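Local coordinates for protein YCGM (Escherichia coli, PDB 1NR9), which is a putative isomerase of unconfirmed function, belonging to the fumarylacetoacetate hydrolase family and holding a magnesium ion, at residues Cys54-Pro59 against Val100-Thr105; Val69-Glu74 against Leu152-Glu157; Tyr4-Trp9 against Gly187-Thr192. All blocks are in the same frame, centred on the assembly; numbering follows the deposited sequence.

Interaction 1 (Cys54-Pro59 against Val100-Thr105). With MG (magnesium ion), chain E.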
ATOM      1  N   CYS A  54       6.032 -12.260  -3.463  1.00 19.58           N
ATOM      2  CA  CYS A  54       6.113 -13.716  -3.549  1.00 21.50           C
ATOM      3  C   CYS A  54       7.344 -14.204  -4.291  1.00 21.84           C
ATOM      4  O   CYS A  54       7.926 -13.488  -5.099  1.00 23.00           O
ATOM      5  CB  CYS A  54       4.858 -14.301  -4.192  1.00 24.01           C
ATOM      6  SG  CYS A  54       4.639 -13.861  -5.894  1.00 32.76           S
ATOM      7  N   ASP A  55       7.743 -15.435  -3.993  1.00 23.97           N
ATOM      8  CA  ASP A  55       8.908 -16.049  -4.610  1.00 25.35           C
ATOM      9  C   ASP A  55       8.750 -16.218  -6.134  1.00 26.94           C
ATOM     10  O   ASP A  55       7.850 -16.924  -6.602  1.00 26.42           O
ATOM     11  CB  ASP A  55       9.151 -17.410  -3.972  1.00 25.57           C
ATOM     12  CG  ASP A  55      10.574 -17.861  -4.116  1.00 30.38           C
ATOM     13  OD1 ASP A  55      11.206 -17.508  -5.138  1.00 33.60           O
ATOM     14  OD2 ASP A  55      11.065 -18.578  -3.213  1.00 34.26           O
ATOM     15  N   LEU A  56       9.632 -15.578  -6.905  1.00 25.83           N
ATOM     16  CA  LEU A  56       9.579 -15.660  -8.367  1.00 24.37           C
ATOM     17  C   LEU A  56      10.006 -17.023  -8.895  1.00 26.00           C
ATOM     18  O   LEU A  56       9.753 -17.355 -10.055  1.00 23.69           O
ATOM     19  CB  LEU A  56      10.473 -14.581  -8.992  1.00 20.99           C
ATOM     20  CG  LEU A  56      10.510 -14.487 -10.526  1.00 20.24           C
ATOM     21  CD1 LEU A  56       9.101 -14.350 -11.093  1.00 18.25           C
ATOM     22  CD2 LEU A  56      11.359 -13.288 -10.939  1.00 17.48           C
ATOM     23  N   ARG A  57      10.648 -17.812  -8.035  1.00 26.98           N
ATOM     24  CA  ARG A  57      11.136 -19.125  -8.425  1.00 28.66           C
ATOM     25  C   ARG A  57      10.071 -20.204  -8.398  1.00 28.93           C
ATOM     26  O   ARG A  57      10.232 -21.251  -9.022  1.00 31.95           O
ATOM     27  CB  ARG A  57      12.307 -19.536  -7.530  1.00 30.02           C
ATOM     28  CG  ARG A  57      13.569 -18.706  -7.715  1.00 32.60           C
ATOM     29  CD  ARG A  57      14.114 -18.295  -6.363  1.00 37.66           C
ATOM     30  NE  ARG A  57      14.394 -19.462  -5.536  1.00 41.00           N
ATOM     31  CZ  ARG A  57      14.315 -19.490  -4.209  1.00 41.36           C
ATOM     32  NH1 ARG A  57      13.960 -18.411  -3.522  1.00 39.53           N
ATOM     33  NH2 ARG A  57      14.592 -20.610  -3.563  1.00 43.61           N
ATOM     34  N   GLN A  58       8.984 -19.959  -7.682  1.00 26.97           N
ATOM     35  CA  GLN A  58       7.913 -20.938  -7.588  1.00 28.08           C
ATOM     36  C   GLN A  58       6.795 -20.605  -8.569  1.00 28.95           C
ATOM     37  O   GLN A  58       6.713 -19.476  -9.078  1.00 31.19           O
ATOM     38  CB  GLN A  58       7.363 -20.985  -6.159  1.00 28.25           C
ATOM     39  CG  GLN A  58       8.409 -21.314  -5.106  1.00 41.90           C
ATOM     40  CD  GLN A  58       9.283 -22.508  -5.487  1.00 53.09           C
ATOM     41  OE1 GLN A  58       8.783 -23.602  -5.766  1.00 57.72           O
ATOM     42  NE2 GLN A  58      10.599 -22.300  -5.495  1.00 59.47           N
ATOM     43  N   PRO A  59       5.925 -21.585  -8.871  1.00 25.98           N
ATOM     44  CA  PRO A  59       4.833 -21.310  -9.806  1.00 26.63           C
ATOM     45  C   PRO A  59       4.171 -19.987  -9.451  1.00 27.76           C
ATOM     46  O   PRO A  59       4.135 -19.611  -8.284  1.00 28.21           O
ATOM     47  CB  PRO A  59       3.905 -22.503  -9.605  1.00 23.79           C
ATOM     48  CG  PRO A  59       4.888 -23.630  -9.383  1.00 23.40           C
ATOM     49  CD  PRO A  59       5.927 -23.001  -8.455  1.00 23.53           C
ATOM     50  N   VAL A 100      15.340  -8.966  -9.644  1.00 24.17           N
ATOM     51  CA  VAL A 100      14.290  -8.697 -10.632  1.00 24.44           C
ATOM     52  C   VAL A 100      12.890  -9.015 -10.162  1.00 26.07           C
ATOM     53  O   VAL A 100      12.668  -9.944  -9.380  1.00 27.12           O
ATOM     54  CB  VAL A 100      14.475  -9.487 -11.932  1.00 23.99           C
ATOM     55  CG1 VAL A 100      15.447  -8.791 -12.814  1.00 26.29           C
ATOM     56  CG2 VAL A 100      14.916 -10.905 -11.625  1.00 25.12           C
ATOM     57  N   ALA A 101      11.934  -8.258 -10.680  1.00 25.13           N
ATOM     58  CA  ALA A 101      10.551  -8.462 -10.308  1.00 26.38           C
ATOM     59  C   ALA A 101       9.617  -8.324 -11.492  1.00 28.43           C
ATOM     60  O   ALA A 101      10.003  -7.890 -12.586  1.00 28.82           O
ATOM     61  CB  ALA A 101      10.152  -7.464  -9.234  1.00 25.40           C
ATOM     62  N   LEU A 102       8.378  -8.719 -11.256  1.00 26.96           N
ATOM     63  CA  LEU A 102       7.341  -8.600 -12.248  1.00 24.14           C
ATOM     64  C   LEU A 102       6.317  -7.723 -11.568  1.00 25.55           C
ATOM     65  O   LEU A 102       5.800  -8.064 -10.504  1.00 23.28           O
ATOM     66  CB  LEU A 102       6.718  -9.956 -12.575  1.00 21.81           C
ATOM     67  CG  LEU A 102       7.533 -10.948 -13.398  1.00 18.81           C
ATOM     68  CD1 LEU A 102       6.616 -12.077 -13.865  1.00 14.71           C
ATOM     69  CD2 LEU A 102       8.137 -10.238 -14.604  1.00 16.79           C
ATOM     70  N   ASP A 103       6.066  -6.567 -12.160  1.00 27.90           N
ATOM     71  CA  ASP A 103       5.080  -5.649 -11.632  1.00 27.14           C
ATOM     72  C   ASP A 103       3.801  -6.145 -12.283  1.00 27.89           C
ATOM     73  O   ASP A 103       3.308  -5.583 -13.255  1.00 32.47           O
ATOM     74  CB  ASP A 103       5.433  -4.218 -12.053  1.00 28.06           C
ATOM     75  CG  ASP A 103       4.354  -3.204 -11.712  1.00 28.66           C
ATOM     76  OD1 ASP A 103       3.520  -3.474 -10.815  1.00 26.93           O
ATOM     77  OD2 ASP A 103       4.363  -2.123 -12.345  1.00 28.71           O
ATOM     78  N   LEU A 104       3.310  -7.260 -11.763  1.00 24.75           N
ATOM     79  CA  LEU A 104       2.096  -7.875 -12.255  1.00 24.07           C
ATOM     80  C   LEU A 104       0.955  -6.886 -12.103  1.00 24.93           C
ATOM     81  O   LEU A 104       0.774  -6.313 -11.028  1.00 27.15           O
ATOM     82  CB  LEU A 104       1.804  -9.130 -11.447  1.00 24.03           C
ATOM     83  CG  LEU A 104       2.114 -10.457 -12.127  1.00 22.52           C
ATOM     84  CD1 LEU A 104       3.315 -10.329 -13.048  1.00 21.27           C
ATOM     85  CD2 LEU A 104       2.343 -11.508 -11.043  1.00 23.21           C
ATOM     86  N   THR A 105       0.187  -6.685 -13.170  1.00 25.35           N
ATOM     87  CA  THR A 105      -0.916  -5.744 -13.124  1.00 25.31           C
ATOM     88  C   THR A 105      -2.165  -6.195 -13.870  1.00 25.83           C
ATOM     89  O   THR A 105      -2.079  -6.863 -14.899  1.00 27.28           O
ATOM     90  CB  THR A 105      -0.472  -4.350 -13.658  1.00 25.03           C
ATOM     91  OG1 THR A 105      -1.543  -3.753 -14.400  1.00 26.09           O
ATOM     92  CG2 THR A 105       0.754  -4.468 -14.539  1.00 23.44           C
TER
HETATM   93 MG    MG E 301       4.802  -0.133 -13.727  0.95 23.22          MG
HETATM   94  O   HOH W   1       6.480  -0.547 -11.875  1.00 23.11           O
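D103 OD2, one residue beyond the L102 side chain that packs on L56, is an oxygen gripped by two groups: the magnesium ion lies 2.5 Å from OD2 of D103, and K124 hydrogen-bonds to the same oxygen. The other oxygen, OD1, forms a salt bridge with K48, so both ends of the carboxylate are held and its rotation is restricted. With CG anti to the backbone N (chi1 172°), the carboxylate reaches out from an inverse gamma turn at D103, in which the bond from L104 N to L102 O is weak.

The apolar half of the contact illustrates how a single leucine can reach across an intervening strand. No hydrogen bond links the two backbones; each pairs instead with strand 130-137, which lies between them. L56 forks toward strand 95-102: CD2 of L56 lies 4.3 Å from V100 CG2. The other methyl, L56 CD1, meets L102 CD1 at 4.4 Å. P131 and V209 also touch the L56 side chain in this buried cluster.

L56 is presented by a type I turn running from D55 to Q58. D55 OD1 receives R57 N at 3.0 Å, approached from above the carboxylate plane, which makes an Asx turn. D55 OD2 also pairs with R57 NH1 by charge alone. The whole joins a turn at the end of strand 53-55 to the segment that supplies a magnesium ligand in this fumarylacetoacetate hydrolase fold.

Interaction 2 (Val69-Glu74 against Leu152-Glu157). With MG (magnesium ion), chain E.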
ATOM      1  N   VAL A  69      -3.998 -10.278 -17.204  1.00 24.06           N
ATOM      2  CA  VAL A  69      -2.948  -9.998 -16.239  1.00 21.53           C
ATOM      3  C   VAL A  69      -1.671  -9.761 -17.029  1.00 23.35           C
ATOM      4  O   VAL A  69      -1.222 -10.654 -17.742  1.00 22.56           O
ATOM      5  CB  VAL A  69      -2.761 -11.221 -15.293  1.00 16.51           C
ATOM      6  CG1 VAL A  69      -1.684 -10.945 -14.257  1.00 13.25           C
ATOM      7  CG2 VAL A  69      -4.085 -11.537 -14.612  1.00 16.69           C
ATOM      8  N   HIS A  70      -1.087  -8.568 -16.912  1.00 24.51           N
ATOM      9  CA  HIS A  70       0.143  -8.265 -17.639  1.00 26.55           C
ATOM     10  C   HIS A  70       1.420  -8.416 -16.832  1.00 28.86           C
ATOM     11  O   HIS A  70       1.403  -8.384 -15.601  1.00 28.91           O
ATOM     12  CB  HIS A  70       0.092  -6.863 -18.225  1.00 26.64           C
ATOM     13  CG  HIS A  70      -0.801  -6.748 -19.417  1.00 28.92           C
ATOM     14  ND1 HIS A  70      -0.767  -5.665 -20.271  1.00 28.97           N
ATOM     15  CD2 HIS A  70      -1.775  -7.566 -19.882  1.00 28.77           C
ATOM     16  CE1 HIS A  70      -1.683  -5.820 -21.210  1.00 28.01           C
ATOM     17  NE2 HIS A  70      -2.309  -6.965 -20.996  1.00 31.55           N
ATOM     18  N   HIS A  71       2.530  -8.596 -17.542  1.00 31.77           N
ATOM     19  CA  HIS A  71       3.828  -8.749 -16.904  1.00 36.29           C
ATOM     20  C   HIS A  71       4.674  -7.511 -17.191  1.00 35.40           C
ATOM     21  O   HIS A  71       4.595  -6.928 -18.273  1.00 36.34           O
ATOM     22  CB  HIS A  71       4.553  -9.992 -17.436  1.00 40.92           C
ATOM     23  CG  HIS A  71       4.718 -10.001 -18.923  1.00 52.26           C
ATOM     24  ND1 HIS A  71       3.901 -10.732 -19.760  1.00 56.34           N
ATOM     25  CD2 HIS A  71       5.566  -9.318 -19.731  1.00 55.71           C
ATOM     26  CE1 HIS A  71       4.236 -10.498 -21.016  1.00 59.01           C
ATOM     27  NE2 HIS A  71       5.243  -9.642 -21.026  1.00 58.42           N
ATOM     28  N   GLU A  72       5.460  -7.100 -16.205  1.00 32.16           N
ATOM     29  CA  GLU A  72       6.343  -5.963 -16.361  1.00 31.97           C
ATOM     30  C   GLU A  72       7.636  -6.356 -15.678  1.00 29.20           C
ATOM     31  O   GLU A  72       7.703  -6.358 -14.450  1.00 32.27           O
ATOM     32  CB  GLU A  72       5.786  -4.713 -15.665  1.00 35.98           C
ATOM     33  CG  GLU A  72       4.534  -4.091 -16.272  1.00 42.40           C
ATOM     34  CD  GLU A  72       4.205  -2.731 -15.651  1.00 46.56           C
ATOM     35  OE1 GLU A  72       3.179  -2.121 -16.036  1.00 47.34           O
ATOM     36  OE2 GLU A  72       4.980  -2.272 -14.778  1.00 48.40           O
ATOM     37  N   VAL A  73       8.656  -6.724 -16.440  1.00 24.93           N
ATOM     38  CA  VAL A  73       9.921  -7.069 -15.800  1.00 20.98           C
ATOM     39  C   VAL A  73      10.492  -5.732 -15.345  1.00 19.60           C
ATOM     40  O   VAL A  73      10.364  -4.730 -16.054  1.00 18.15           O
ATOM     41  CB  VAL A  73      10.917  -7.762 -16.775  1.00 19.50           C
ATOM     42  CG1 VAL A  73      11.319  -6.817 -17.883  1.00 14.80           C
ATOM     43  CG2 VAL A  73      12.141  -8.253 -15.997  1.00 16.22           C
ATOM     44  N   GLU A  74      11.087  -5.709 -14.157  1.00 17.38           N
ATOM     45  CA  GLU A  74      11.642  -4.476 -13.625  1.00 17.83           C
ATOM     46  C   GLU A  74      12.826  -4.752 -12.695  1.00 20.67           C
ATOM     47  O   GLU A  74      12.948  -5.841 -12.115  1.00 20.11           O
ATOM     48  CB  GLU A  74      10.556  -3.690 -12.848  1.00 18.21           C
ATOM     49  CG  GLU A  74       9.221  -3.432 -13.611  1.00 16.86           C
ATOM     50  CD  GLU A  74       8.327  -2.370 -12.950  1.00 15.53           C
ATOM     51  OE1 GLU A  74       8.787  -1.712 -11.989  1.00 16.64           O
ATOM     52  OE2 GLU A  74       7.164  -2.177 -13.395  1.00 14.60           O
ATOM     53  N   LEU A 152      12.526 -10.436 -20.571  1.00 27.42           N
ATOM     54  CA  LEU A 152      11.486 -11.382 -20.196  1.00 27.20           C
ATOM     55  C   LEU A 152      11.001 -12.145 -21.417  1.00 28.43           C
ATOM     56  O   LEU A 152      10.580 -11.551 -22.423  1.00 27.04           O
ATOM     57  CB  LEU A 152      10.295 -10.668 -19.559  1.00 26.39           C
ATOM     58  CG  LEU A 152       9.077 -11.532 -19.197  1.00 24.58           C
ATOM     59  CD1 LEU A 152       8.154 -10.746 -18.300  1.00 28.30           C
ATOM     60  CD2 LEU A 152       8.319 -11.947 -20.439  1.00 26.71           C
ATOM     61  N   SER A 153      11.046 -13.464 -21.340  1.00 27.78           N
ATOM     62  CA  SER A 153      10.563 -14.246 -22.460  1.00 29.56           C
ATOM     63  C   SER A 153       9.400 -15.102 -21.999  1.00 29.39           C
ATOM     64  O   SER A 153       9.389 -15.611 -20.884  1.00 30.20           O
ATOM     65  CB  SER A 153      11.675 -15.129 -23.024  1.00 27.84           C
ATOM     66  OG  SER A 153      12.110 -16.058 -22.053  1.00 29.60           O
ATOM     67  N   VAL A 154       8.399 -15.230 -22.852  1.00 30.19           N
ATOM     68  CA  VAL A 154       7.256 -16.060 -22.523  1.00 31.46           C
ATOM     69  C   VAL A 154       7.266 -17.176 -23.558  1.00 31.48           C
ATOM     70  O   VAL A 154       7.307 -16.912 -24.765  1.00 31.36           O
ATOM     71  CB  VAL A 154       5.943 -15.278 -22.620  1.00 31.90           C
ATOM     72  CG1 VAL A 154       4.785 -16.168 -22.201  1.00 33.75           C
ATOM     73  CG2 VAL A 154       6.009 -14.054 -21.744  1.00 32.49           C
ATOM     74  N   ASN A 155       7.266 -18.415 -23.077  1.00 32.28           N
ATOM     75  CA  ASN A 155       7.277 -19.592 -23.937  1.00 32.27           C
ATOM     76  C   ASN A 155       8.291 -19.510 -25.092  1.00 33.49           C
ATOM     77  O   ASN A 155       7.940 -19.691 -26.265  1.00 33.34           O
ATOM     78  CB  ASN A 155       5.864 -19.850 -24.485  1.00 30.76           C
ATOM     79  CG  ASN A 155       4.821 -20.035 -23.373  1.00 33.06           C
ATOM     80  OD1 ASN A 155       5.039 -20.784 -22.413  1.00 33.98           O
ATOM     81  ND2 ASN A 155       3.678 -19.364 -23.511  1.00 30.66           N
ATOM     82  N   GLY A 156       9.549 -19.238 -24.754  1.00 32.12           N
ATOM     83  CA  GLY A 156      10.587 -19.155 -25.772  1.00 31.43           C
ATOM     84  C   GLY A 156      10.663 -17.848 -26.548  1.00 30.74           C
ATOM     85  O   GLY A 156      11.670 -17.565 -27.201  1.00 30.71           O
ATOM     86  N   GLU A 157       9.604 -17.048 -26.486  1.00 27.32           N
ATOM     87  CA  GLU A 157       9.583 -15.772 -27.190  1.00 27.41           C
ATOM     88  C   GLU A 157       9.899 -14.606 -26.268  1.00 28.22           C
ATOM     89  O   GLU A 157       9.182 -14.378 -25.289  1.00 29.89           O
ATOM     90  CB  GLU A 157       8.216 -15.532 -27.820  1.00 25.44           C
ATOM     91  CG  GLU A 157       8.034 -14.111 -28.287  1.00 22.89           C
ATOM     92  CD  GLU A 157       6.629 -13.830 -28.780  1.00 26.00           C
ATOM     93  OE1 GLU A 157       5.659 -14.195 -28.077  1.00 28.76           O
ATOM     94  OE2 GLU A 157       6.495 -13.227 -29.864  1.00 25.28           O
TER
HETATM   95 MG    MG E 301       4.802  -0.133 -13.727  0.95 23.22          MG
HETATM   96  O   HOH W   1       6.480  -0.547 -11.875  1.00 23.11           O
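V73 and L152 mark the nearest approach of the two backbones, their CA atoms 6.4 Å apart, and no hydrogen bond crosses between the segments. They belong to different sheets: 69-74 runs along the interrupted strand 69-79 of the large mixed sheet, while 152-157 covers the end of strand 149-154, in the four-stranded antiparallel one, and the turn into strand 157-163. Beyond V154 the chain reverses through a type I' turn, closed by V154 N to E157 O at 2.7 Å and by E157 N to V154 O. N155 and G156 occupy its two central positions, both with positive phi, and the N155 amide is tied down by D205 and E206.

Side chains do the joining. L152 reaches over one face of the H71 imidazole, its CD2 4.1 Å from the ring centroid and 23° off the normal, a CH-pi contact shifted toward the ring's rim. H71 holds its CG between the backbone N and the carbonyl carbon (chi1 56°), which turns the ring out onto the other sheet. V154 adds CG2 at 4.0 Å from H71 CE1, and V73 CB rests 4.1 Å from L152 CB. R159 and Q160 of the next strand also touch the histidine.

At the break in the strand E72, between H71 and V73, points away from 152-157. Its extended chain carries OE2 to within 2.4 Å of the magnesium ion, while E72 OE1 is held in a salt bridge by K124, which thus steadies the metal-binding carboxylate; a water lies 2.5 Å from the metal. One strand therefore serves two surfaces, a sheet-on-sheet apolar interface and, on its reverse, the metal site of the fumarylacetoacetate hydrolase fold.

Interaction 3 (Tyr4-Trp9 against Gly187-Thr192)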
ATOM      1  N   TYR A   4       6.705 -15.484   1.350  1.00 64.72           N
ATOM      2  CA  TYR A   4       7.865 -14.720   0.911  1.00 46.67           C
ATOM      3  C   TYR A   4       8.736 -14.107   1.988  1.00 38.85           C
ATOM      4  O   TYR A   4       8.255 -13.652   3.015  1.00 37.50           O
ATOM      5  CB  TYR A   4       7.442 -13.593  -0.033  1.00 36.19           C
ATOM      6  CG  TYR A   4       8.622 -12.743  -0.448  1.00 26.91           C
ATOM      7  CD1 TYR A   4       9.531 -13.200  -1.409  1.00 23.37           C
ATOM      8  CD2 TYR A   4       8.901 -11.530   0.196  1.00 22.78           C
ATOM      9  CE1 TYR A   4      10.691 -12.476  -1.716  1.00 17.97           C
ATOM     10  CE2 TYR A   4      10.067 -10.801  -0.104  1.00 16.32           C
ATOM     11  CZ  TYR A   4      10.952 -11.282  -1.058  1.00 14.89           C
ATOM     12  OH  TYR A   4      12.091 -10.574  -1.362  1.00 11.97           O
ATOM     13  N   GLN A   5      10.032 -14.082   1.717  1.00 29.19           N
ATOM     14  CA  GLN A   5      11.012 -13.482   2.611  1.00 27.59           C
ATOM     15  C   GLN A   5      12.228 -13.095   1.783  1.00 26.41           C
ATOM     16  O   GLN A   5      12.509 -13.732   0.773  1.00 29.98           O
ATOM     17  CB  GLN A   5      11.391 -14.455   3.710  1.00 25.77           C
ATOM     18  CG  GLN A   5      10.292 -14.585   4.722  1.00 27.51           C
ATOM     19  CD  GLN A   5      10.709 -15.378   5.919  1.00 28.55           C
ATOM     20  OE1 GLN A   5      10.871 -16.596   5.841  1.00 30.02           O
ATOM     21  NE2 GLN A   5      10.906 -14.691   7.046  1.00 28.95           N
ATOM     22  N   HIS A   6      12.944 -12.050   2.180  1.00 25.74           N
ATOM     23  CA  HIS A   6      14.094 -11.631   1.394  1.00 23.95           C
ATOM     24  C   HIS A   6      15.222 -12.657   1.441  1.00 25.29           C
ATOM     25  O   HIS A   6      15.496 -13.264   2.482  1.00 23.72           O
ATOM     26  CB  HIS A   6      14.648 -10.284   1.878  1.00 22.68           C
ATOM     27  CG  HIS A   6      13.677  -9.148   1.802  1.00 20.14           C
ATOM     28  ND1 HIS A   6      12.854  -8.936   0.717  1.00 20.01           N
ATOM     29  CD2 HIS A   6      13.439  -8.126   2.659  1.00 20.89           C
ATOM     30  CE1 HIS A   6      12.152  -7.832   0.910  1.00 19.83           C
ATOM     31  NE2 HIS A   6      12.489  -7.322   2.080  1.00 18.38           N
ATOM     32  N   HIS A   7      15.880 -12.842   0.305  1.00 25.05           N
ATOM     33  CA  HIS A   7      17.001 -13.763   0.230  1.00 27.05           C
ATOM     34  C   HIS A   7      17.939 -13.336  -0.892  1.00 28.37           C
ATOM     35  O   HIS A   7      17.544 -12.597  -1.791  1.00 27.30           O
ATOM     36  CB  HIS A   7      16.514 -15.202  -0.007  1.00 25.08           C
ATOM     37  CG  HIS A   7      15.584 -15.347  -1.171  1.00 26.98           C
ATOM     38  ND1 HIS A   7      14.221 -15.180  -1.061  1.00 28.57           N
ATOM     39  CD2 HIS A   7      15.822 -15.618  -2.477  1.00 28.63           C
ATOM     40  CE1 HIS A   7      13.660 -15.340  -2.246  1.00 26.03           C
ATOM     41  NE2 HIS A   7      14.611 -15.607  -3.123  1.00 25.86           N
ATOM     42  N   ASN A   8      19.190 -13.783  -0.822  1.00 30.71           N
ATOM     43  CA  ASN A   8      20.158 -13.472  -1.864  1.00 31.49           C
ATOM     44  C   ASN A   8      19.877 -14.409  -3.039  1.00 31.40           C
ATOM     45  O   ASN A   8      18.935 -15.199  -3.005  1.00 31.90           O
ATOM     46  CB  ASN A   8      21.582 -13.698  -1.368  1.00 31.81           C
ATOM     47  CG  ASN A   8      21.835 -15.134  -0.965  1.00 35.62           C
ATOM     48  OD1 ASN A   8      21.384 -16.074  -1.629  1.00 37.05           O
ATOM     49  ND2 ASN A   8      22.572 -15.316   0.120  1.00 37.68           N
ATOM     50  N   TRP A   9      20.705 -14.346  -4.066  1.00 31.19           N
ATOM     51  CA  TRP A   9      20.487 -15.183  -5.227  1.00 31.88           C
ATOM     52  C   TRP A   9      20.532 -16.675  -4.872  1.00 33.00           C
ATOM     53  O   TRP A   9      19.669 -17.443  -5.303  1.00 33.61           O
ATOM     54  CB  TRP A   9      21.509 -14.836  -6.298  1.00 31.97           C
ATOM     55  CG  TRP A   9      21.109 -15.317  -7.640  1.00 33.88           C
ATOM     56  CD1 TRP A   9      21.593 -16.408  -8.297  1.00 32.57           C
ATOM     57  CD2 TRP A   9      20.091 -14.755  -8.483  1.00 34.94           C
ATOM     58  NE1 TRP A   9      20.941 -16.564  -9.500  1.00 36.61           N
ATOM     59  CE2 TRP A   9      20.013 -15.562  -9.640  1.00 35.18           C
ATOM     60  CE3 TRP A   9      19.235 -13.648  -8.374  1.00 35.24           C
ATOM     61  CZ2 TRP A   9      19.114 -15.300 -10.682  1.00 35.01           C
ATOM     62  CZ3 TRP A   9      18.339 -13.386  -9.415  1.00 34.88           C
ATOM     63  CH2 TRP A   9      18.289 -14.210 -10.552  1.00 33.28           C
ATOM     64  N   GLY A 187      14.422  -3.145   4.355  1.00 21.08           N
ATOM     65  CA  GLY A 187      13.589  -4.304   4.119  1.00 22.93           C
ATOM     66  C   GLY A 187      12.603  -4.018   3.003  1.00 24.01           C
ATOM     67  O   GLY A 187      12.084  -4.945   2.392  1.00 25.21           O
ATOM     68  N   ASP A 188      12.340  -2.740   2.737  1.00 23.73           N
ATOM     69  CA  ASP A 188      11.416  -2.355   1.671  1.00 22.46           C
ATOM     70  C   ASP A 188      12.074  -2.565   0.321  1.00 20.63           C
ATOM     71  O   ASP A 188      13.293  -2.555   0.208  1.00 21.73           O
ATOM     72  CB  ASP A 188      11.010  -0.876   1.768  1.00 23.00           C
ATOM     73  CG  ASP A 188       9.944  -0.619   2.812  1.00 26.95           C
ATOM     74  OD1 ASP A 188       9.148  -1.542   3.111  1.00 31.77           O
ATOM     75  OD2 ASP A 188       9.888   0.520   3.323  1.00 28.37           O
ATOM     76  N   VAL A 189      11.255  -2.723  -0.708  1.00 18.79           N
ATOM     77  CA  VAL A 189      11.756  -2.926  -2.049  1.00 17.68           C
ATOM     78  C   VAL A 189      11.249  -1.805  -2.939  1.00 19.95           C
ATOM     79  O   VAL A 189      10.185  -1.243  -2.691  1.00 20.67           O
ATOM     80  CB  VAL A 189      11.280  -4.286  -2.597  1.00 17.71           C
ATOM     81  CG1 VAL A 189      11.645  -4.430  -4.076  1.00 14.25           C
ATOM     82  CG2 VAL A 189      11.913  -5.417  -1.771  1.00 15.31           C
ATOM     83  N   VAL A 190      12.020  -1.483  -3.971  1.00 20.42           N
ATOM     84  CA  VAL A 190      11.661  -0.433  -4.921  1.00 20.61           C
ATOM     85  C   VAL A 190      11.696  -0.932  -6.380  1.00 20.58           C
ATOM     86  O   VAL A 190      12.740  -1.382  -6.861  1.00 18.48           O
ATOM     87  CB  VAL A 190      12.638   0.754  -4.805  1.00 21.70           C
ATOM     88  CG1 VAL A 190      12.317   1.800  -5.861  1.00 20.42           C
ATOM     89  CG2 VAL A 190      12.565   1.346  -3.417  1.00 22.49           C
ATOM     90  N   LEU A 191      10.561  -0.861  -7.076  1.00 19.84           N
ATOM     91  CA  LEU A 191      10.509  -1.282  -8.480  1.00 19.23           C
ATOM     92  C   LEU A 191      10.795  -0.051  -9.323  1.00 18.67           C
ATOM     93  O   LEU A 191      10.151   0.977  -9.159  1.00 19.32           O
ATOM     94  CB  LEU A 191       9.133  -1.850  -8.852  1.00 17.70           C
ATOM     95  CG  LEU A 191       8.706  -3.139  -8.151  1.00 18.29           C
ATOM     96  CD1 LEU A 191       7.564  -3.790  -8.961  1.00 19.44           C
ATOM     97  CD2 LEU A 191       9.899  -4.080  -8.024  1.00 12.69           C
ATOM     98  N   THR A 192      11.743  -0.158 -10.243  1.00 17.07           N
ATOM     99  CA  THR A 192      12.114   0.995 -11.042  1.00 17.88           C
ATOM    100  C   THR A 192      11.523   1.165 -12.439  1.00 17.83           C
ATOM    101  O   THR A 192      12.113   1.851 -13.263  1.00 19.10           O
ATOM    102  CB  THR A 192      13.637   1.068 -11.161  1.00 17.96           C
ATOM    103  OG1 THR A 192      14.116  -0.091 -11.859  1.00 20.15           O
ATOM    104  CG2 THR A 192      14.266   1.102  -9.784  1.00 15.26           C
TER
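An extended N-terminal segment lying against the mixed sheet of the fumarylacetoacetate hydrolase fold is fastened here by one histidine, H6, to the loop that leads into strand 189-191. H6 NE2 donates to G187 O, which sits at the ring edge near its plane; the modelled separation of these two atoms, 2.4 Å, is doubtful as a length. On the other ring nitrogen, H6 ND1 lies 2.8 Å from Y4 OH in a hydrogen bond of undecided direction, with the hydroxyl in the plane of the imidazole. Partners at both nitrogens fix the ring's rotation, a simple case of a buried histidine bridging two polar groups. Between them, H6 CE1 approaches V189 CG2 at 3.6 Å. A local bond from H7 ND1 to Q5 O, 2.9 Å long, steadies the segment itself.

Around this point, Y16 and L78 also touch H6, Y4 and V189 both lean on F135 of strand 130-137, and H7 shares a backbone bond with F135. V189 in turn bonds through its backbone to K20 and packs on V21, so the contact nestles among strands 21-24, 69-79 and 130-137.

From the N terminus, the chain first lays down 4-9, which waits until 187-192 to close interaction 3, a loop enclosing both other contacts. Within it, 54-59, 69-74, 100-105 and 152-157 follow one another and pair alternately, so interactions 1 and 2 cross. They meet directly: D103 N and E72 O are 2.8 Å apart, a probable hydrogen bond where strand 95-102 ends beside the break in strand 69-79, and D103 and E72 share the magnesium ion. L191 extends interaction 3 to both, packing on A101 and D103 and on E74. Together the three tie the N-terminal segment, the mixed sheet with its metal site, and the four-stranded sheet into one unit.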